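Local coordinates for protein putative sesquiterpene cyclase (Kitasatospora setae, PDB 4MC3) that catalyses the conversion of (2E,6E)-farnesyl diphosphate and water into the sesquiterpene alcohol (2Z,6E)-hedycaryol and diphosphate, through a magnesium-dependent 1,11-cyclization, at residues V59-D64 and A296-A301; L192-P197 and P285-E290. All blocks are in the same frame, centred on the assembly; numbering follows the deposited sequence.

How the interactions relate
Both interactions lay a loop against helix 286-309 in this all-alpha class I terpene synthase. Interaction 2 joins 192-197 to the start of that helix, at the surface; interaction 1 joins 59-64 to its middle, in the buried part of the fold. Their centres are 15 Å apart and their nearest atoms about 6 Å. Along the sequence, interaction 2 is nested within the loop that interaction 1 closes. Interaction 1 lies nearer the active site: the side chain of Val59 is about 5 Å from the bound nerolidol, and that of Trp60 about 12 Å from that of Phe149, which is important for stabilising the cation at C-11. Interaction 2 is away from these sites.

Interaction 1: V59-D64 and A296-A301; sequences VWPRAD and AANVAA
Asn298 sets its CG anti to its own backbone N (chi1 -171°), and its amide lies by Val59 O and Pro61, while Arg62 sets CG anti to its carbonyl carbon (chi1 -61°) and then runs extended from CG to NE toward Ala297. The Asn298 amide meets the point where helix 52-59 gives out. Its CG lies 3.8 Å from Val59 O, and OD1 as modelled is 3.1 Å from Val59 O. Two oxygens so close suggest that the amide has been built turned over; with its ends exchanged it could offer an N-H to Val59 O, which would suit asparagine here. The other amide terminus, modelled as ND2, lies 3.3 Å from Pro61 CD, the two side chains crossing obliquely.

Pro61 follows Trp60, the first residue to leave the helix, and a type I beta turn runs from Trp60 to Ala63, with Ala63 N bonded to Trp60 O at 3.2 Å; the rigid ring fits the second position of such a turn. Next in the turn, Arg62 brings NH1 to 3.8 Å from Ala297 CB. The small alanine leaves room for the guanidinium, whose charge is met by salt bridges from NE to Glu16 and from NH1 to Asp294. Val59 CG1 sits 3.5 Å above the plane of the Trp60 ring, over its centre, and the ring's NE1 bonds to Leu184 O. Val59 also touches Gln306 of the nerolidol pocket, placing this loop's start beside the pocket wall.

The contact thus ties the turn between helices 52-59 and 65-84 to helix 286-309; helix 181-188 touches Val59, Trp60 and Asn298, and helix 250-282 packs on Ala297 through Arg272.

Interaction 2: L192-P197 and P285-E290; sequences LPIFLP and PSRARE
Ile194 packs tightly on Ala288 and Arg287. Its CD1 reaches 3.6 Å from Ala288 CA and 3.8 Å from Ala288 CB. Pro197 comes against the same methyl, its CG 4.0 Å from Ala288 CB. A small alanine suits this helix position because it lets Ile194 CD1 reach CA while Pro197 rests on the methyl. Arg287, though exposed, is just as close: its CG, anti to the backbone N (chi1 -177°), lies 3.6 Å from Ile194 CD1, and a bend at chi3 turns NE, ahead of the guanidinium. One face of that group meets Pro193 O and Ile194 CG2, the latter 3.1 Å from Arg287 NH1. The loose, solvent side is Glu290, whose OE2 comes only to 4.3 Å from Pro193 CG. An alanine in place of Ile194 would probably cost Ala288 part of its packing and Arg287 the surface under its guanidinium, leaving that chain freer to turn. Leu196, bonded through its backbone N to Glu189, touches Ala292 and Tyr295 with its side chain; the loop between helices 181-188 and 198-201 thus packs on the N-terminal part of helix 286-309.

Interaction 1: V59-D64 and A296-A301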
ATOM      1  N   VAL A  59      -2.360   9.243  -0.586  1.00 19.98           N
ATOM      2  CA  VAL A  59      -1.307   8.466   0.073  1.00 18.98           C
ATOM      3  C   VAL A  59      -0.210   9.325   0.700  1.00 17.99           C
ATOM      4  O   VAL A  59       0.272   9.060   1.795  1.00 18.25           O
ATOM      5  CB  VAL A  59      -0.659   7.416  -0.903  1.00 19.99           C
ATOM      6  CG1 VAL A  59       0.479   6.707  -0.187  1.00 19.88           C
ATOM      7  CG2 VAL A  59      -1.702   6.427  -1.406  1.00 21.73           C
ATOM      8  N   TRP A  60       0.214  10.359  -0.056  1.00 17.79           N
ATOM      9  CA  TRP A  60       1.292  11.241   0.302  1.00 16.90           C
ATOM     10  C   TRP A  60       0.837  12.682   0.365  1.00 17.78           C
ATOM     11  O   TRP A  60       1.390  13.532  -0.338  1.00 18.02           O
ATOM     12  CB  TRP A  60       2.495  11.114  -0.666  1.00 18.79           C
ATOM     13  CG  TRP A  60       3.008   9.721  -0.806  1.00 17.03           C
ATOM     14  CD1 TRP A  60       3.747   9.007   0.099  1.00 17.66           C
ATOM     15  CD2 TRP A  60       2.857   8.880  -1.944  1.00 16.63           C
ATOM     16  NE1 TRP A  60       4.018   7.749  -0.401  1.00 16.41           N
ATOM     17  CE2 TRP A  60       3.474   7.648  -1.651  1.00 15.15           C
ATOM     18  CE3 TRP A  60       2.215   9.030  -3.188  1.00 16.77           C
ATOM     19  CZ2 TRP A  60       3.518   6.626  -2.574  1.00 15.32           C
ATOM     20  CZ3 TRP A  60       2.224   8.001  -4.079  1.00 15.84           C
ATOM     21  CH2 TRP A  60       2.865   6.790  -3.765  1.00 15.79           C
ATOM     22  N   PRO A  61      -0.140  12.992   1.250  1.00 18.19           N
ATOM     23  CA  PRO A  61      -0.655  14.378   1.287  1.00 20.86           C
ATOM     24  C   PRO A  61       0.331  15.447   1.642  1.00 21.10           C
ATOM     25  O   PRO A  61       0.129  16.601   1.267  1.00 22.65           O
ATOM     26  CB  PRO A  61      -1.798  14.305   2.318  1.00 22.10           C
ATOM     27  CG  PRO A  61      -1.398  13.121   3.203  1.00 22.18           C
ATOM     28  CD  PRO A  61      -0.836  12.124   2.191  1.00 19.82           C
ATOM     29  N   ARG A  62       1.406  15.086   2.360  1.00 19.26           N
ATOM     30  CA  ARG A  62       2.399  16.025   2.830  1.00 20.11           C
ATOM     31  C   ARG A  62       3.650  16.109   1.947  1.00 20.35           C
ATOM     32  O   ARG A  62       4.602  16.823   2.281  1.00 23.20           O
ATOM     33  CB  ARG A  62       2.811  15.664   4.261  1.00 24.20           C
ATOM     34  CG  ARG A  62       1.560  15.750   5.162  1.00 24.48           C
ATOM     35  CD  ARG A  62       1.879  15.290   6.578  1.00 29.61           C
ATOM     36  NE  ARG A  62       0.681  15.364   7.424  1.00 26.43           N
ATOM     37  CZ  ARG A  62       0.696  15.394   8.767  1.00 29.55           C
ATOM     38  NH1 ARG A  62       1.850  15.347   9.397  1.00 34.47           N
ATOM     39  NH2 ARG A  62      -0.430  15.509   9.464  1.00 26.53           N
ATOM     40  N   ALA A  63       3.691  15.307   0.892  1.00 19.45           N
ATOM     41  CA  ALA A  63       4.879  15.293   0.078  1.00 18.90           C
ATOM     42  C   ALA A  63       5.093  16.565  -0.727  1.00 21.30           C
ATOM     43  O   ALA A  63       4.137  17.211  -1.156  1.00 21.75           O
ATOM     44  CB  ALA A  63       4.759  14.137  -0.886  1.00 19.88           C
ATOM     45  N   ASP A  64       6.345  16.880  -0.984  1.00 21.85           N
ATOM     46  CA  ASP A  64       6.706  17.845  -1.996  1.00 23.28           C
ATOM     47  C   ASP A  64       6.372  17.306  -3.403  1.00 22.51           C
ATOM     48  O   ASP A  64       6.090  16.119  -3.587  1.00 20.76           O
ATOM     49  CB  ASP A  64       8.208  18.097  -1.852  1.00 25.51           C
ATOM     50  CG  ASP A  64       9.015  16.837  -2.078  1.00 28.01           C
ATOM     51  OD1 ASP A  64       9.110  15.977  -1.174  1.00 27.36           O
ATOM     52  OD2 ASP A  64       9.552  16.709  -3.185  1.00 29.36           O
ATOM     53  N   ALA A 296       4.419   8.579  11.030  1.00 19.65           N
ATOM     54  CA  ALA A 296       3.287   7.919  11.682  1.00 21.33           C
ATOM     55  C   ALA A 296       1.971   8.703  11.547  1.00 21.66           C
ATOM     56  O   ALA A 296       0.886   8.124  11.364  1.00 22.95           O
ATOM     57  CB  ALA A 296       3.594   7.715  13.152  1.00 24.07           C
ATOM     58  N   ALA A 297       2.035  10.027  11.569  1.00 22.28           N
ATOM     59  CA  ALA A 297       0.844  10.832  11.266  1.00 24.45           C
ATOM     60  C   ALA A 297       0.333  10.643   9.870  1.00 22.01           C
ATOM     61  O   ALA A 297      -0.888  10.707   9.614  1.00 22.50           O
ATOM     62  CB  ALA A 297       1.091  12.332  11.530  1.00 25.47           C
ATOM     63  N   ASN A 298       1.241  10.387   8.930  1.00 21.15           N
ATOM     64  CA  ASN A 298       0.832  10.126   7.547  1.00 19.97           C
ATOM     65  C   ASN A 298       0.141   8.760   7.417  1.00 19.59           C
ATOM     66  O   ASN A 298      -0.827   8.596   6.664  1.00 19.25           O
ATOM     67  CB  ASN A 298       2.055  10.188   6.597  1.00 20.17           C
ATOM     68  CG  ASN A 298       1.645  10.148   5.176  1.00 21.79           C
ATOM     69  OD1 ASN A 298       1.842   9.123   4.454  1.00 22.07           O
ATOM     70  ND2 ASN A 298       1.031  11.198   4.760  1.00 21.34           N
ATOM     71  N   VAL A 299       0.673   7.771   8.113  1.00 19.85           N
ATOM     72  CA  VAL A 299       0.048   6.450   8.154  1.00 18.90           C
ATOM     73  C   VAL A 299      -1.396   6.629   8.661  1.00 19.27           C
ATOM     74  O   VAL A 299      -2.367   6.207   8.002  1.00 21.03           O
ATOM     75  CB  VAL A 299       0.813   5.429   9.009  1.00 21.46           C
ATOM     76  CG1 VAL A 299      -0.013   4.164   9.215  1.00 24.26           C
ATOM     77  CG2 VAL A 299       2.181   5.142   8.429  1.00 23.16           C
ATOM     78  N   ALA A 300      -1.554   7.353   9.776  1.00 21.88           N
ATOM     79  CA  ALA A 300      -2.892   7.615  10.296  1.00 22.24           C
ATOM     80  C   ALA A 300      -3.827   8.382   9.317  1.00 23.06           C
ATOM     81  O   ALA A 300      -4.974   7.998   9.137  1.00 23.19           O
ATOM     82  CB  ALA A 300      -2.794   8.341  11.608  1.00 25.87           C
ATOM     83  N   ALA A 301      -3.309   9.440   8.688  1.00 21.13           N
ATOM     84  CA  ALA A 301      -4.046  10.193   7.678  1.00 23.17           C
ATOM     85  C   ALA A 301      -4.583   9.280   6.643  1.00 21.80           C
ATOM     86  O   ALA A 301      -5.670   9.485   6.168  1.00 22.95           O
ATOM     87  CB  ALA A 301      -3.150  11.254   7.024  1.00 24.31           C
TER

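Interaction 2: L192-P197 and P285-E290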
ATOM      1  N   LEU A 192      10.509  13.304   3.963  1.00 21.39           N
ATOM      2  CA  LEU A 192      10.877  13.636   5.328  1.00 22.73           C
ATOM      3  C   LEU A 192      12.267  14.372   5.273  1.00 22.54           C
ATOM      4  O   LEU A 192      12.980  14.258   4.306  1.00 24.41           O
ATOM      5  CB  LEU A 192      10.990  12.363   6.160  1.00 22.89           C
ATOM      6  CG  LEU A 192       9.710  11.514   6.299  1.00 21.72           C
ATOM      7  CD1 LEU A 192      10.013  10.244   7.064  1.00 23.32           C
ATOM      8  CD2 LEU A 192       8.594  12.293   6.956  1.00 25.07           C
ATOM      9  N   PRO A 193      12.580  15.115   6.331  1.00 30.05           N
ATOM     10  CA  PRO A 193      13.890  15.768   6.474  1.00 34.60           C
ATOM     11  C   PRO A 193      15.029  14.767   6.499  1.00 34.25           C
ATOM     12  O   PRO A 193      16.103  15.078   6.028  1.00 42.12           O
ATOM     13  CB  PRO A 193      13.771  16.497   7.822  1.00 38.26           C
ATOM     14  CG  PRO A 193      12.301  16.739   7.966  1.00 41.12           C
ATOM     15  CD  PRO A 193      11.661  15.478   7.414  1.00 30.13           C
ATOM     16  N   ILE A 194      14.762  13.547   6.949  1.00 31.27           N
ATOM     17  CA  ILE A 194      15.742  12.503   6.851  1.00 25.25           C
ATOM     18  C   ILE A 194      14.987  11.191   6.785  1.00 23.37           C
ATOM     19  O   ILE A 194      13.810  11.107   7.207  1.00 24.16           O
ATOM     20  CB  ILE A 194      16.701  12.482   8.043  1.00 29.78           C
ATOM     21  CG1 ILE A 194      15.903  12.271   9.333  1.00 29.26           C
ATOM     22  CG2 ILE A 194      17.617  13.726   7.970  1.00 36.38           C
ATOM     23  CD1 ILE A 194      16.818  12.176  10.515  1.00 45.91           C
ATOM     24  N   PHE A 195      15.657  10.174   6.266  1.00 23.06           N
ATOM     25  CA  PHE A 195      15.102   8.827   6.316  1.00 22.16           C
ATOM     26  C   PHE A 195      14.989   8.338   7.761  1.00 22.82           C
ATOM     27  O   PHE A 195      15.814   8.699   8.636  1.00 25.30           O
ATOM     28  CB  PHE A 195      15.927   7.855   5.434  1.00 20.05           C
ATOM     29  CG  PHE A 195      15.753   8.061   3.988  1.00 19.04           C
ATOM     30  CD1 PHE A 195      14.944   7.230   3.266  1.00 19.90           C
ATOM     31  CD2 PHE A 195      16.352   9.146   3.324  1.00 22.26           C
ATOM     32  CE1 PHE A 195      14.709   7.452   1.932  1.00 20.56           C
ATOM     33  CE2 PHE A 195      16.141   9.340   1.990  1.00 24.85           C
ATOM     34  CZ  PHE A 195      15.307   8.521   1.292  1.00 23.91           C
ATOM     35  N   LEU A 196      14.034   7.453   8.035  1.00 19.24           N
ATOM     36  CA  LEU A 196      13.925   6.829   9.340  1.00 21.58           C
ATOM     37  C   LEU A 196      15.191   6.015   9.645  1.00 25.46           C
ATOM     38  O   LEU A 196      15.692   5.298   8.802  1.00 26.84           O
ATOM     39  CB  LEU A 196      12.718   5.912   9.436  1.00 22.97           C
ATOM     40  CG  LEU A 196      11.301   6.458   9.150  1.00 23.80           C
ATOM     41  CD1 LEU A 196      10.283   5.358   9.198  1.00 23.42           C
ATOM     42  CD2 LEU A 196      10.974   7.581  10.123  1.00 25.99           C
ATOM     43  N   PRO A 197      15.674   6.106  10.863  1.00 27.29           N
ATOM     44  CA  PRO A 197      16.719   5.143  11.221  1.00 27.34           C
ATOM     45  C   PRO A 197      16.158   3.713  11.150  1.00 29.46           C
ATOM     46  O   PRO A 197      14.983   3.489  11.490  1.00 28.18           O
ATOM     47  CB  PRO A 197      17.028   5.489  12.672  1.00 30.17           C
ATOM     48  CG  PRO A 197      16.572   6.911  12.861  1.00 31.36           C
ATOM     49  CD  PRO A 197      15.381   7.072  11.929  1.00 25.72           C
ATOM     50  N   PRO A 285      18.331  11.798  17.762  1.00 26.75           N
ATOM     51  CA  PRO A 285      18.375  13.217  17.461  1.00 28.03           C
ATOM     52  C   PRO A 285      16.979  13.742  17.211  1.00 27.09           C
ATOM     53  O   PRO A 285      16.089  12.983  16.760  1.00 24.31           O
ATOM     54  CB  PRO A 285      19.174  13.276  16.160  1.00 29.39           C
ATOM     55  CG  PRO A 285      19.974  12.016  16.120  1.00 34.06           C
ATOM     56  CD  PRO A 285      19.152  10.997  16.846  1.00 28.29           C
ATOM     57  N   SER A 286      16.791  15.014  17.502  1.00 27.93           N
ATOM     58  CA  SER A 286      15.492  15.662  17.296  1.00 28.60           C
ATOM     59  C   SER A 286      14.973  15.505  15.891  1.00 28.06           C
ATOM     60  O   SER A 286      13.785  15.245  15.681  1.00 26.48           O
ATOM     61  CB  SER A 286      15.603  17.154  17.628  1.00 37.58           C
ATOM     62  OG  SER A 286      16.065  17.269  18.961  1.00 43.29           O
ATOM     63  N   ARG A 287      15.867  15.615  14.911  1.00 25.28           N
ATOM     64  CA  ARG A 287      15.435  15.522  13.512  1.00 25.11           C
ATOM     65  C   ARG A 287      14.803  14.157  13.226  1.00 26.07           C
ATOM     66  O   ARG A 287      13.811  14.057  12.477  1.00 25.07           O
ATOM     67  CB  ARG A 287      16.659  15.728  12.640  1.00 25.90           C
ATOM     68  CG  ARG A 287      16.388  15.724  11.170  1.00 30.15           C
ATOM     69  CD  ARG A 287      17.757  15.892  10.528  1.00 38.02           C
ATOM     70  NE  ARG A 287      17.677  16.803   9.459  1.00 40.80           N
ATOM     71  CZ  ARG A 287      18.579  16.816   8.498  1.00 46.01           C
ATOM     72  NH1 ARG A 287      19.649  15.981   8.559  1.00 35.99           N
ATOM     73  NH2 ARG A 287      18.385  17.641   7.476  1.00 49.86           N
ATOM     74  N   ALA A 288      15.395  13.089  13.770  1.00 23.80           N
ATOM     75  CA  ALA A 288      14.891  11.738  13.553  1.00 22.42           C
ATOM     76  C   ALA A 288      13.589  11.511  14.258  1.00 24.14           C
ATOM     77  O   ALA A 288      12.674  10.859  13.722  1.00 24.87           O
ATOM     78  CB  ALA A 288      15.917  10.679  13.943  1.00 26.08           C
ATOM     79  N   ARG A 289      13.467  12.038  15.491  1.00 22.83           N
ATOM     80  CA  ARG A 289      12.185  11.938  16.219  1.00 23.65           C
ATOM     81  C   ARG A 289      11.053  12.622  15.455  1.00 26.49           C
ATOM     82  O   ARG A 289       9.968  12.042  15.294  1.00 26.57           O
ATOM     83  CB  ARG A 289      12.283  12.540  17.623  1.00 30.14           C
ATOM     84  CG  ARG A 289      13.300  11.837  18.468  1.00 35.82           C
ATOM     85  CD  ARG A 289      13.537  12.688  19.716  1.00 54.26           C
ATOM     86  NE  ARG A 289      14.409  12.035  20.682  1.00 54.53           N
ATOM     87  CZ  ARG A 289      13.983  11.413  21.788  1.00 54.84           C
ATOM     88  NH1 ARG A 289      12.681  11.348  22.094  1.00 56.15           N
ATOM     89  NH2 ARG A 289      14.865  10.857  22.599  1.00 67.46           N
ATOM     90  N   GLU A 290      11.326  13.813  14.937  1.00 25.51           N
ATOM     91  CA  GLU A 290      10.351  14.568  14.169  1.00 28.63           C
ATOM     92  C   GLU A 290       9.930  13.811  12.911  1.00 25.23           C
ATOM     93  O   GLU A 290       8.729  13.736  12.585  1.00 28.92           O
ATOM     94  CB  GLU A 290      10.939  15.951  13.806  1.00 31.96           C
ATOM     95  CG  GLU A 290      10.047  16.868  12.970  1.00 49.96           C
ATOM     96  CD  GLU A 290      10.786  18.111  12.478  1.00 67.98           C
ATOM     97  OE1 GLU A 290      11.711  18.594  13.184  1.00 75.28           O
ATOM     98  OE2 GLU A 290      10.439  18.607  11.382  1.00 73.15           O
TER